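Local coordinates for monalysin (Pseudomonas entomophila, PDB 4MKO), which forms beta-barrel pores in host membranes, damaging the Drosophila intestine and lysing cells as a virulence factor of the bacterium, at residues G29-G34 / P54-L59; V62-I67 / T137-Q142; L145-N150 / S180-R185. All blocks are in the same frame, centred on the assembly; numbering follows the deposited sequence. Where two conformers were deposited one is given.

Contact 1: residues G29-G34 / P54-L59; sequences GCWVDG and PVFAYL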
ATOM      1  N   GLY A  29       1.298 -10.683  -3.957  1.00  9.86           N
ATOM      2  CA  GLY A  29       1.362  -9.814  -2.789  1.00  9.72           C
ATOM      3  C   GLY A  29       1.501 -10.551  -1.479  1.00 10.99           C
ATOM      4  O   GLY A  29       1.484 -11.786  -1.428  1.00  8.92           O
ATOM      5  N   CYS A  30       1.716  -9.781  -0.414  1.00  7.76           N
ATOM      6  CA  CYS A  30       1.918 -10.356   0.898  1.00  8.20           C
ATOM      7  C   CYS A  30       1.340  -9.451   1.977  1.00 10.04           C
ATOM      8  O   CYS A  30       1.230  -8.234   1.777  1.00  8.54           O
ATOM      9  CB  CYS A  30       3.401 -10.655   1.136  1.00  9.13           C
ATOM     10  SG  CYS A  30       4.495  -9.201   1.114  1.00 13.64           S
ATOM     11  N   TRP A  31       0.946 -10.056   3.104  1.00  6.79           N
ATOM     12  CA  TRP A  31       0.550  -9.305   4.298  1.00  6.04           C
ATOM     13  C   TRP A  31       1.862  -8.782   4.862  1.00  9.16           C
ATOM     14  O   TRP A  31       2.903  -9.437   4.736  1.00 10.30           O
ATOM     15  CB  TRP A  31      -0.124 -10.226   5.316  1.00  5.84           C
ATOM     16  CG  TRP A  31      -1.457 -10.732   4.856  1.00  7.19           C
ATOM     17  CD1 TRP A  31      -1.703 -11.885   4.165  1.00 10.10           C
ATOM     18  CD2 TRP A  31      -2.721 -10.072   5.001  1.00  6.76           C
ATOM     19  NE1 TRP A  31      -3.054 -12.027   3.955  1.00  9.19           N
ATOM     20  CE2 TRP A  31      -3.701 -10.914   4.428  1.00 10.74           C
ATOM     21  CE3 TRP A  31      -3.126  -8.846   5.568  1.00  7.97           C
ATOM     22  CZ2 TRP A  31      -5.063 -10.575   4.408  1.00  9.55           C
ATOM     23  CZ3 TRP A  31      -4.480  -8.517   5.561  1.00  8.66           C
ATOM     24  CH2 TRP A  31      -5.433  -9.373   4.985  1.00  9.39           C
ATOM     25  N   VAL A  32       1.834  -7.595   5.457  1.00  5.28           N
ATOM     26  CA  VAL A  32       3.040  -6.971   6.003  1.00  5.75           C
ATOM     27  C   VAL A  32       2.891  -6.851   7.515  1.00  8.87           C
ATOM     28  O   VAL A  32       1.890  -6.307   7.980  1.00  9.30           O
ATOM     29  CB  VAL A  32       3.282  -5.572   5.355  1.00  9.92           C
ATOM     30  CG1 VAL A  32       4.456  -4.841   6.025  1.00  9.09           C
ATOM     31  CG2 VAL A  32       3.519  -5.702   3.854  1.00  9.79           C
ATOM     32  N   ASP A  33       3.894  -7.326   8.262  1.00  7.36           N
ATOM     33  CA  ASP A  33       3.942  -7.214   9.727  1.00  7.70           C
ATOM     34  C   ASP A  33       4.713  -5.918   9.994  1.00 10.53           C
ATOM     35  O   ASP A  33       5.938  -5.860   9.811  1.00 10.37           O
ATOM     36  CB  ASP A  33       4.684  -8.433  10.325  1.00  9.85           C
ATOM     37  CG  ASP A  33       5.025  -8.357  11.809  1.00 16.65           C
ATOM     38  OD1 ASP A  33       4.567  -7.408  12.481  1.00 16.31           O
ATOM     39  OD2 ASP A  33       5.741  -9.250  12.296  1.00 20.30           O
ATOM     40  N   GLY A  34       3.974  -4.871  10.328  1.00  8.05           N
ATOM     41  CA  GLY A  34       4.555  -3.560  10.588  1.00  6.07           C
ATOM     42  C   GLY A  34       4.053  -2.971  11.887  1.00  8.74           C
ATOM     43  O   GLY A  34       3.077  -3.468  12.458  1.00  7.77           O
ATOM     44  N   PRO A  54       1.363  -0.505   8.483  1.00  4.57           N
ATOM     45  CA  PRO A  54       1.373  -1.173   7.164  1.00  4.03           C
ATOM     46  C   PRO A  54       0.607  -2.476   7.303  1.00  5.77           C
ATOM     47  O   PRO A  54       0.667  -3.100   8.369  1.00  5.58           O
ATOM     48  CB  PRO A  54       2.876  -1.474   6.899  1.00  5.68           C
ATOM     49  CG  PRO A  54       3.645  -0.840   8.037  1.00  9.34           C
ATOM     50  CD  PRO A  54       2.666  -0.645   9.175  1.00  5.75           C
ATOM     51  N   VAL A  55      -0.092  -2.915   6.243  1.00  3.14           N
ATOM     52  CA  VAL A  55      -0.831  -4.185   6.333  1.00  3.86           C
ATOM     53  C   VAL A  55      -0.606  -5.114   5.146  1.00  6.30           C
ATOM     54  O   VAL A  55      -0.842  -6.320   5.267  1.00  5.73           O
ATOM     55  CB  VAL A  55      -2.356  -3.989   6.584  1.00  6.18           C
ATOM     56  CG1 VAL A  55      -2.627  -3.477   8.009  1.00  6.30           C
ATOM     57  CG2 VAL A  55      -3.011  -3.080   5.520  1.00  6.14           C
ATOM     58  N   PHE A  56      -0.279  -4.545   3.977  1.00  4.98           N
ATOM     59  CA  PHE A  56      -0.169  -5.380   2.781  1.00  4.52           C
ATOM     60  C   PHE A  56       0.771  -4.750   1.781  1.00  6.77           C
ATOM     61  O   PHE A  56       1.039  -3.555   1.835  1.00  5.80           O
ATOM     62  CB  PHE A  56      -1.584  -5.533   2.166  1.00  5.76           C
ATOM     63  CG  PHE A  56      -1.780  -6.804   1.358  1.00  6.47           C
ATOM     64  CD1 PHE A  56      -2.036  -8.015   1.991  1.00  8.29           C
ATOM     65  CD2 PHE A  56      -1.749  -6.777  -0.030  1.00  8.62           C
ATOM     66  CE1 PHE A  56      -2.206  -9.189   1.251  1.00 10.34           C
ATOM     67  CE2 PHE A  56      -1.942  -7.948  -0.772  1.00 10.39           C
ATOM     68  CZ  PHE A  56      -2.161  -9.146  -0.125  1.00  9.32           C
ATOM     69  N   ALA A  57       1.290  -5.559   0.874  1.00  4.08           N
ATOM     70  CA  ALA A  57       2.135  -5.037  -0.206  1.00  4.08           C
ATOM     71  C   ALA A  57       1.786  -5.841  -1.416  1.00  8.99           C
ATOM     72  O   ALA A  57       1.638  -7.060  -1.306  1.00  8.45           O
ATOM     73  CB  ALA A  57       3.606  -5.177   0.131  1.00  5.02           C
ATOM     74  N   TYR A  58       1.581  -5.177  -2.556  1.00  4.99           N
ATOM     75  CA  TYR A  58       1.225  -5.951  -3.747  1.00  5.18           C
ATOM     76  C   TYR A  58       1.826  -5.354  -4.999  1.00  8.84           C
ATOM     77  O   TYR A  58       2.324  -4.226  -4.974  1.00  8.68           O
ATOM     78  CB  TYR A  58      -0.294  -6.175  -3.871  1.00  6.30           C
ATOM     79  CG  TYR A  58      -1.067  -4.934  -4.238  1.00  5.44           C
ATOM     80  CD1 TYR A  58      -1.479  -4.031  -3.260  1.00  6.67           C
ATOM     81  CD2 TYR A  58      -1.443  -4.688  -5.556  1.00  6.98           C
ATOM     82  CE1 TYR A  58      -2.217  -2.899  -3.590  1.00  6.41           C
ATOM     83  CE2 TYR A  58      -2.182  -3.556  -5.897  1.00  7.81           C
ATOM     84  CZ  TYR A  58      -2.555  -2.659  -4.908  1.00 12.12           C
ATOM     85  OH  TYR A  58      -3.285  -1.548  -5.206  1.00  9.36           O
ATOM     86  N   LEU A  59       1.757  -6.105  -6.093  1.00  6.11           N
ATOM     87  CA  LEU A  59       2.309  -5.665  -7.370  1.00  5.25           C
ATOM     88  C   LEU A  59       1.187  -5.095  -8.225  1.00  8.74           C
ATOM     89  O   LEU A  59       0.210  -5.799  -8.534  1.00  9.48           O
ATOM     90  CB  LEU A  59       2.970  -6.860  -8.070  1.00  5.12           C
ATOM     91  CG  LEU A  59       4.277  -7.378  -7.457  1.00  9.45           C
ATOM     92  CD1 LEU A  59       4.787  -8.581  -8.227  1.00  9.77           C
ATOM     93  CD2 LEU A  59       5.333  -6.289  -7.412  1.00  8.93           C
TER
HETATM   94  O   HOH W   1      -0.792  -7.271   7.845  1.00 18.64           O
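Two aromatic side chains make the tight part of the pairing between 29-34 and 54-59. Phe-56 carries its CG anti to the backbone N (chi1 -153°), which brings the edge of its ring against the face of the Trp-31 indole in a T-shaped stack; Phe-56 CD1 lies 3.7 Å from Trp-31 CD2, planes at 89°. The carbonyl O of Cys-30 sits over one face of that phenyl ring, 3.3 Å from Phe-56 CD1. Gly-29, across from Tyr-58, has no side chain to crowd the Phe-56 ring, and its CA passes 3.1 Å from Ala-57 O. These strands are the two arms of an antiparallel beta hairpin in the main sheet of this aerolysin-like toxin. Cys-30 and Ala-57 exchange backbone hydrogen bonds nearly along the C=O axes, the Ala-57 N to Cys-30 O bond measuring 2.8 Å, while Cys-30 SG binds a mercury ion. Toward Gly-34 the pairing loosens. A classic bulge on the strand's other side, where Val-55 and Phe-56 both face Val-146 of strand 136-151, accompanies a bond from Val-32 N that meets Val-55 O from above its carbonyl plane at 3.0 Å. A water donates to Val-32 O and Val-55 O.

Contact 2: residues V62-I67 / T137-Q142; sequences VETISI and TFVIYQ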
ATOM      1  N   VAL A  62       1.828  -2.159 -14.531  1.00  7.98           N
ATOM      2  CA  VAL A  62       2.401  -0.984 -15.193  1.00  7.60           C
ATOM      3  C   VAL A  62       2.135  -1.108 -16.709  1.00 12.18           C
ATOM      4  O   VAL A  62       1.458  -0.253 -17.279  1.00 12.65           O
ATOM      5  CB  VAL A  62       3.903  -0.754 -14.862  1.00 11.32           C
ATOM      6  CG1 VAL A  62       4.511   0.353 -15.731  1.00 11.47           C
ATOM      7  CG2 VAL A  62       4.093  -0.438 -13.387  1.00 10.86           C
ATOM      8  N   GLU A  63       2.658  -2.164 -17.351  1.00 10.20           N
ATOM      9  CA  GLU A  63       2.481  -2.409 -18.788  1.00 10.97           C
ATOM     10  C   GLU A  63       2.973  -3.781 -19.216  1.00 15.24           C
ATOM     11  O   GLU A  63       3.603  -4.505 -18.438  1.00 12.98           O
ATOM     12  CB  GLU A  63       3.137  -1.299 -19.641  1.00 12.40           C
ATOM     13  CG  GLU A  63       4.650  -1.216 -19.533  1.00 18.86           C
ATOM     14  CD  GLU A  63       5.293  -0.271 -20.532  1.00 36.66           C
ATOM     15  OE1 GLU A  63       6.229  -0.703 -21.243  1.00 29.08           O
ATOM     16  OE2 GLU A  63       4.885   0.911 -20.585  1.00 35.13           O
ATOM     17  N   THR A  64       2.666  -4.137 -20.469  1.00 11.51           N
ATOM     18  CA  THR A  64       3.086  -5.397 -21.066  1.00 12.00           C
ATOM     19  C   THR A  64       3.817  -5.025 -22.355  1.00 14.79           C
ATOM     20  O   THR A  64       3.425  -4.065 -23.023  1.00 14.13           O
ATOM     21  CB  THR A  64       1.885  -6.307 -21.343  1.00 18.33           C
ATOM     22  OG1 THR A  64       1.128  -6.476 -20.148  1.00 15.93           O
ATOM     23  CG2 THR A  64       2.290  -7.661 -21.894  1.00 14.48           C
ATOM     24  N   ILE A  65       4.906  -5.738 -22.657  1.00 10.88           N
ATOM     25  CA  ILE A  65       5.679  -5.479 -23.874  1.00 10.48           C
ATOM     26  C   ILE A  65       6.172  -6.790 -24.476  1.00 13.02           C
ATOM     27  O   ILE A  65       6.642  -7.664 -23.735  1.00 11.41           O
ATOM     28  CB  ILE A  65       6.858  -4.475 -23.620  1.00 14.56           C
ATOM     29  CG1 ILE A  65       7.549  -4.046 -24.942  1.00 15.50           C
ATOM     30  CG2 ILE A  65       7.899  -5.040 -22.643  1.00 15.77           C
ATOM     31  CD1 ILE A  65       7.066  -2.778 -25.515  1.00 25.71           C
ATOM     32  N   SER A  66       6.088  -6.902 -25.831  1.00  9.89           N
ATOM     33  CA  SER A  66       6.597  -8.057 -26.562  0.76  9.28           C
ATOM     34  C   SER A  66       7.776  -7.578 -27.384  1.00 12.73           C
ATOM     35  O   SER A  66       7.679  -6.540 -28.018  1.00 11.32           O
ATOM     36  CB  SER A  66       5.525  -8.663 -27.463  0.76 12.80           C
ATOM     37  OG  SER A  66       4.517  -9.261 -26.665  0.76 16.38           O
ATOM     38  N   ILE A  67       8.904  -8.302 -27.321  1.00 10.71           N
ATOM     39  CA  ILE A  67      10.137  -7.916 -28.024  1.00 10.22           C
ATOM     40  C   ILE A  67      10.575  -9.044 -28.951  1.00 13.55           C
ATOM     41  O   ILE A  67      10.670 -10.196 -28.510  1.00 12.83           O
ATOM     42  CB  ILE A  67      11.264  -7.508 -27.030  1.00 12.89           C
ATOM     43  CG1 ILE A  67      10.766  -6.483 -25.998  1.00 12.60           C
ATOM     44  CG2 ILE A  67      12.500  -6.980 -27.777  1.00 12.70           C
ATOM     45  CD1 ILE A  67      11.741  -6.245 -24.794  1.00 17.16           C
ATOM     46  N   THR A 137       7.409 -11.992 -24.217  1.00 12.70           N
ATOM     47  CA  THR A 137       6.377 -11.081 -23.759  1.00 11.22           C
ATOM     48  C   THR A 137       6.609 -10.946 -22.263  1.00 12.60           C
ATOM     49  O   THR A 137       6.773 -11.955 -21.571  1.00 12.51           O
ATOM     50  CB  THR A 137       4.980 -11.567 -24.146  1.00 17.98           C
ATOM     51  OG1 THR A 137       4.937 -11.696 -25.568  1.00 18.93           O
ATOM     52  CG2 THR A 137       3.895 -10.605 -23.704  1.00 15.81           C
ATOM     53  N   PHE A 138       6.665  -9.710 -21.788  1.00  9.73           N
ATOM     54  CA  PHE A 138       6.984  -9.387 -20.396  1.00  9.02           C
ATOM     55  C   PHE A 138       5.988  -8.408 -19.812  1.00 12.31           C
ATOM     56  O   PHE A 138       5.486  -7.524 -20.515  1.00 10.51           O
ATOM     57  CB  PHE A 138       8.408  -8.789 -20.297  1.00 10.36           C
ATOM     58  CG  PHE A 138       9.441  -9.580 -21.069  1.00 11.38           C
ATOM     59  CD1 PHE A 138       9.971 -10.752 -20.549  1.00 14.85           C
ATOM     60  CD2 PHE A 138       9.801  -9.210 -22.362  1.00 13.85           C
ATOM     61  CE1 PHE A 138      10.889 -11.517 -21.286  1.00 16.54           C
ATOM     62  CE2 PHE A 138      10.728  -9.966 -23.092  1.00 17.55           C
ATOM     63  CZ  PHE A 138      11.269 -11.113 -22.545  1.00 15.86           C
ATOM     64  N   VAL A 139       5.719  -8.565 -18.515  1.00  7.80           N
ATOM     65  CA  VAL A 139       4.792  -7.706 -17.775  1.00  7.47           C
ATOM     66  C   VAL A 139       5.601  -7.005 -16.708  1.00  9.61           C
ATOM     67  O   VAL A 139       6.421  -7.632 -16.039  1.00  9.42           O
ATOM     68  CB  VAL A 139       3.579  -8.467 -17.165  1.00 12.27           C
ATOM     69  CG1 VAL A 139       2.535  -7.476 -16.649  1.00 12.54           C
ATOM     70  CG2 VAL A 139       2.947  -9.434 -18.183  1.00 12.41           C
ATOM     71  N   ILE A 140       5.382  -5.705 -16.580  1.00  6.38           N
ATOM     72  CA  ILE A 140       6.038  -4.856 -15.602  1.00  6.13           C
ATOM     73  C   ILE A 140       5.031  -4.492 -14.531  1.00  9.91           C
ATOM     74  O   ILE A 140       3.914  -4.078 -14.851  1.00  8.63           O
ATOM     75  CB  ILE A 140       6.611  -3.593 -16.278  1.00  8.85           C
ATOM     76  CG1 ILE A 140       7.549  -3.999 -17.445  1.00  9.93           C
ATOM     77  CG2 ILE A 140       7.322  -2.700 -15.239  1.00  8.45           C
ATOM     78  CD1 ILE A 140       8.071  -2.820 -18.286  1.00 19.54           C
ATOM     79  N   TYR A 141       5.456  -4.586 -13.262  1.00  6.80           N
ATOM     80  CA  TYR A 141       4.619  -4.210 -12.115  1.00  6.17           C
ATOM     81  C   TYR A 141       5.414  -3.302 -11.196  1.00  9.60           C
ATOM     82  O   TYR A 141       6.642  -3.354 -11.217  1.00  8.98           O
ATOM     83  CB  TYR A 141       4.231  -5.450 -11.289  1.00  7.24           C
ATOM     84  CG  TYR A 141       3.637  -6.595 -12.070  1.00 10.53           C
ATOM     85  CD1 TYR A 141       2.262  -6.690 -12.271  1.00 14.03           C
ATOM     86  CD2 TYR A 141       4.446  -7.611 -12.577  1.00 12.20           C
ATOM     87  CE1 TYR A 141       1.707  -7.765 -12.973  1.00 15.83           C
ATOM     88  CE2 TYR A 141       3.902  -8.685 -13.284  1.00 13.09           C
ATOM     89  CZ  TYR A 141       2.531  -8.777 -13.448  1.00 23.49           C
ATOM     90  OH  TYR A 141       2.013  -9.851 -14.138  1.00 25.69           O
ATOM     91  N   GLN A 142       4.729  -2.502 -10.364  1.00  5.93           N
ATOM     92  CA  GLN A 142       5.393  -1.672  -9.345  1.00  4.52           C
ATOM     93  C   GLN A 142       4.848  -2.083  -7.970  1.00  7.10           C
ATOM     94  O   GLN A 142       3.645  -2.326  -7.827  1.00  7.06           O
ATOM     95  CB  GLN A 142       5.160  -0.178  -9.564  1.00  5.71           C
ATOM     96  CG  GLN A 142       5.986   0.708  -8.615  1.00  7.73           C
ATOM     97  CD  GLN A 142       5.951   2.186  -8.906  1.00 10.03           C
ATOM     98  OE1 GLN A 142       5.226   2.674  -9.785  1.00 10.73           O
ATOM     99  NE2 GLN A 142       6.754   2.930  -8.170  1.00  6.81           N
TER
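A classic beta bulge opens this antiparallel pairing, which lies where the strand 46-67 runs up to the region inferred to form the pore. Val-62 and Glu-63 both face Ile-140, so one carbonyl receives two N-H groups: Val-62 N reaches Ile-140 O at 2.9 Å in the carbonyl plane, whereas the bond from Glu-63 N is weak at 3.4 Å. Past the bulge the pairing is regular. Ile-140 N points almost straight at Glu-63 O (2.8 Å, 175° at the hydrogen), and Ile-65 and Phe-138 exchange a reciprocal pair of bonds.

On one face, the extended chain of Glu-63 runs alongside Ile-140, its CG 4.0 Å from Ile-140 CD1, and farther along the CD1 tip of Ile-67 approaches CE2 of the Phe-138 ring at 4.2 Å. Leu-75 and Tyr-77 of the strand 72-81 and Met-132 of the strand 124-133 pack on this side. On the other face, Thr-64 and Thr-137 touch through their CG2 methyls, and in one of the two conformers of Ser-66 its OG meets Thr-137 OG1 tip to tip at 2.7 Å; both hydroxyls stand anti to their own carbonyl carbons. Thr-64 OG1 bonds instead to the hydroxyl of Tyr-61.

Glu-63, Ile-65, Ile-67 and Phe-138 thus meet the strands 72-81 and 124-133, while Thr-64, Ser-66 and Thr-137 give the other face its hydroxyls, with the buried Val-139 among them; backbone bonds, independent of side-chain type, hold the strands together.

Contact 3: residues L145-N150 / S180-R185; sequences LVYAHN and SAITQR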
ATOM      1  N   LEU A 145       2.634  -0.245  -1.343  1.00  5.16           N
ATOM      2  CA  LEU A 145       2.609  -0.406   0.104  1.00  4.53           C
ATOM      3  C   LEU A 145       1.248   0.040   0.587  1.00  7.20           C
ATOM      4  O   LEU A 145       0.827   1.163   0.309  1.00  7.17           O
ATOM      5  CB  LEU A 145       3.739   0.390   0.804  1.00  4.61           C
ATOM      6  CG  LEU A 145       5.161   0.055   0.332  1.00  8.27           C
ATOM      7  CD1 LEU A 145       6.185   1.080   0.858  1.00  8.24           C
ATOM      8  CD2 LEU A 145       5.558  -1.400   0.705  1.00 10.67           C
ATOM      9  N   VAL A 146       0.545  -0.858   1.286  1.00  4.39           N
ATOM     10  CA  VAL A 146      -0.814  -0.621   1.791  1.00  3.00           C
ATOM     11  C   VAL A 146      -0.829  -0.466   3.302  1.00  6.87           C
ATOM     12  O   VAL A 146      -0.265  -1.298   4.024  1.00  4.48           O
ATOM     13  CB  VAL A 146      -1.799  -1.736   1.334  1.00  5.62           C
ATOM     14  CG1 VAL A 146      -3.233  -1.416   1.772  1.00  5.54           C
ATOM     15  CG2 VAL A 146      -1.735  -1.936  -0.189  1.00  5.45           C
ATOM     16  N   TYR A 147      -1.540   0.574   3.774  1.00  3.92           N
ATOM     17  CA  TYR A 147      -1.646   0.909   5.196  1.00  3.00           C
ATOM     18  C   TYR A 147      -3.090   0.905   5.664  1.00  6.31           C
ATOM     19  O   TYR A 147      -3.990   1.265   4.894  1.00  5.51           O
ATOM     20  CB  TYR A 147      -1.028   2.321   5.448  1.00  3.64           C
ATOM     21  CG  TYR A 147       0.412   2.385   5.004  1.00  4.39           C
ATOM     22  CD1 TYR A 147       0.738   2.614   3.668  1.00  5.81           C
ATOM     23  CD2 TYR A 147       1.446   2.067   5.881  1.00  5.72           C
ATOM     24  CE1 TYR A 147       2.057   2.578   3.230  1.00  5.44           C
ATOM     25  CE2 TYR A 147       2.776   2.049   5.458  1.00  6.98           C
ATOM     26  CZ  TYR A 147       3.071   2.283   4.123  1.00  9.63           C
ATOM     27  OH  TYR A 147       4.370   2.273   3.682  1.00 10.40           O
ATOM     28  N   ALA A 148      -3.303   0.487   6.919  1.00  4.23           N
ATOM     29  CA  ALA A 148      -4.619   0.550   7.554  1.00  4.27           C
ATOM     30  C   ALA A 148      -4.565   1.724   8.529  1.00  6.56           C
ATOM     31  O   ALA A 148      -3.520   1.987   9.150  1.00  5.40           O
ATOM     32  CB  ALA A 148      -4.934  -0.743   8.306  1.00  5.60           C
ATOM     33  N   HIS A 149      -5.687   2.430   8.653  1.00  3.86           N
ATOM     34  CA  HIS A 149      -5.742   3.603   9.489  1.00  3.97           C
ATOM     35  C   HIS A 149      -7.008   3.613  10.326  1.00  8.61           C
ATOM     36  O   HIS A 149      -8.063   3.180   9.857  1.00  7.15           O
ATOM     37  CB  HIS A 149      -5.812   4.854   8.583  1.00  4.49           C
ATOM     38  CG  HIS A 149      -4.730   4.979   7.556  1.00  6.66           C
ATOM     39  ND1 HIS A 149      -3.537   5.613   7.843  1.00  8.01           N
ATOM     40  CD2 HIS A 149      -4.687   4.523   6.285  1.00  7.14           C
ATOM     41  CE1 HIS A 149      -2.823   5.555   6.729  1.00  7.68           C
ATOM     42  NE2 HIS A 149      -3.469   4.905   5.771  1.00  7.80           N
ATOM     43  N   ASN A 150      -6.907   4.162  11.535  1.00  5.52           N
ATOM     44  CA  ASN A 150      -8.048   4.466  12.383  1.00  4.69           C
ATOM     45  C   ASN A 150      -7.930   5.958  12.676  1.00  7.86           C
ATOM     46  O   ASN A 150      -7.116   6.348  13.518  1.00  8.64           O
ATOM     47  CB  ASN A 150      -8.110   3.667  13.700  1.00  5.90           C
ATOM     48  CG  ASN A 150      -9.190   4.240  14.629  1.00  7.32           C
ATOM     49  OD1 ASN A 150      -9.922   5.175  14.262  1.00  8.39           O
ATOM     50  ND2 ASN A 150      -9.316   3.729  15.839  1.00  6.60           N
ATOM     51  N   SER A 180      -5.015   3.111   2.848  1.00  6.36           N
ATOM     52  CA  SER A 180      -4.389   3.985   1.869  1.00  6.70           C
ATOM     53  C   SER A 180      -3.250   3.222   1.235  1.00  8.95           C
ATOM     54  O   SER A 180      -2.834   2.180   1.751  1.00  7.48           O
ATOM     55  CB  SER A 180      -3.884   5.280   2.491  1.00  8.43           C
ATOM     56  OG  SER A 180      -2.655   5.111   3.164  1.00 13.52           O
ATOM     57  N   ALA A 181      -2.716   3.756   0.146  1.00  8.52           N
ATOM     58  CA  ALA A 181      -1.635   3.069  -0.555  1.00  7.38           C
ATOM     59  C   ALA A 181      -0.683   4.071  -1.197  1.00  9.93           C
ATOM     60  O   ALA A 181      -1.115   5.101  -1.714  1.00  9.06           O
ATOM     61  CB  ALA A 181      -2.214   2.142  -1.608  1.00  8.26           C
ATOM     62  N   ILE A 182       0.610   3.771  -1.117  1.00  5.99           N
ATOM     63  CA  ILE A 182       1.698   4.557  -1.704  1.00  6.23           C
ATOM     64  C   ILE A 182       2.566   3.570  -2.486  1.00  9.25           C
ATOM     65  O   ILE A 182       2.460   2.353  -2.277  1.00  8.25           O
ATOM     66  CB  ILE A 182       2.525   5.348  -0.628  1.00  8.87           C
ATOM     67  CG1 ILE A 182       3.393   4.406   0.272  1.00  7.87           C
ATOM     68  CG2 ILE A 182       1.624   6.289   0.226  1.00  9.44           C
ATOM     69  CD1 ILE A 182       4.360   5.078   1.250  1.00  7.68           C
ATOM     70  N   THR A 183       3.436   4.072  -3.361  1.00  5.58           N
ATOM     71  CA  THR A 183       4.343   3.170  -4.069  1.00  4.83           C
ATOM     72  C   THR A 183       5.714   3.169  -3.432  1.00  8.47           C
ATOM     73  O   THR A 183       6.086   4.104  -2.711  1.00  8.02           O
ATOM     74  CB  THR A 183       4.521   3.595  -5.531  1.00  7.85           C
ATOM     75  OG1 THR A 183       4.704   5.013  -5.573  1.00  9.65           O
ATOM     76  CG2 THR A 183       3.373   3.148  -6.432  1.00  6.95           C
ATOM     77  N   GLN A 184       6.480   2.123  -3.748  1.00  5.15           N
ATOM     78  CA  GLN A 184       7.891   1.962  -3.380  1.00  4.39           C
ATOM     79  C   GLN A 184       8.676   2.059  -4.695  1.00  7.49           C
ATOM     80  O   GLN A 184       8.149   1.696  -5.746  1.00  7.98           O
ATOM     81  CB  GLN A 184       8.121   0.579  -2.741  1.00  6.09           C
ATOM     82  CG  GLN A 184       9.496   0.402  -2.113  1.00 14.87           C
ATOM     83  CD  GLN A 184       9.621  -0.917  -1.405  1.00 19.83           C
ATOM     84  OE1 GLN A 184       9.238  -1.976  -1.919  1.00 14.85           O
ATOM     85  NE2 GLN A 184      10.198  -0.889  -0.228  1.00 13.25           N
ATOM     86  N   ARG A 185       9.938   2.508  -4.632  1.00  5.60           N
ATOM     87  CA  ARG A 185      10.818   2.605  -5.807  1.00  5.79           C
ATOM     88  C   ARG A 185      11.358   1.198  -6.142  1.00  9.61           C
ATOM     89  O   ARG A 185      12.560   0.929  -6.054  1.00 11.00           O
ATOM     90  CB  ARG A 185      11.946   3.618  -5.556  1.00  7.88           C
ATOM     91  CG  ARG A 185      12.645   4.008  -6.864  1.00 17.51           C
ATOM     92  CD  ARG A 185      13.461   5.282  -6.764  1.00 25.59           C
ATOM     93  NE  ARG A 185      14.487   5.217  -5.731  1.00 28.22           N
ATOM     94  CZ  ARG A 185      15.743   4.845  -5.935  1.00 46.20           C
ATOM     95  NH1 ARG A 185      16.141   4.462  -7.141  1.00 34.98           N
ATOM     96  NH2 ARG A 185      16.609   4.837  -4.927  1.00 32.10           N
TER
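Ser-180 OG and His-149 NE2 are joined by a 2.7 Å hydrogen bond. The serine hydroxyl sits in the crowded position between its backbone N and carbonyl carbon (chi1 79°), and it meets the imidazole at the ring edge, near its plane. Beside it, the Tyr-147 ring crosses Ile-182 obliquely: Tyr-147 CE1 is 3.7 Å from Ile-182 CG1, which approaches the ring at its edge, and the CD1 tip of Ile-182 reaches the phenol oxygen. Leu-145 continues the row, with its CD1 4.1 Å from Gln-184 CB. Beneath these side chains runs regular antiparallel pairing in the central sheet of the aerolysin-like fold, where the 2.9 Å bond from Tyr-147 N to Ser-180 O is nearly linear and Leu-145 N bonds to Ile-182 O at 2.8 Å. On the reverse face Val-146 CG2 faces the Ala-181 methyl, its CB 4.3 Å away.

Farther out, the imidazole is fixed at its second nitrogen: His-149 ND1 bonds to Thr-52 OG1, and Tyr-178 stacks on the ring. The hydroxyl of Tyr-147 is held by Asn-105 OD1, and Gln-184 NE2 by Ser-111 O and Asp-13 OD1.

The three contacts sample successive strand pairings of one mixed sheet, in the order 29-43, 46-67, 136-151, 173-191. Along the chain they follow in series, each closing before the next opens. Contacts 1 and 3 lie near the centre of the molecule, centres about 9 Å apart, joined by backbone bonds of Val-55 and Phe-56 with Val-146. The centre of contact 2 lies about 22 Å from that of contact 1 and about 23 Å from that of contact 3, farther along strands 46-67 and 136-151. Leu-59 packs on Tyr-141 between contacts 1 and 2, and Gln-142 NE2, bonded also to Thr-80 O, reaches Gln-184 O. Long strands thus connect the buried body to the part bordering the inferred pore-forming region.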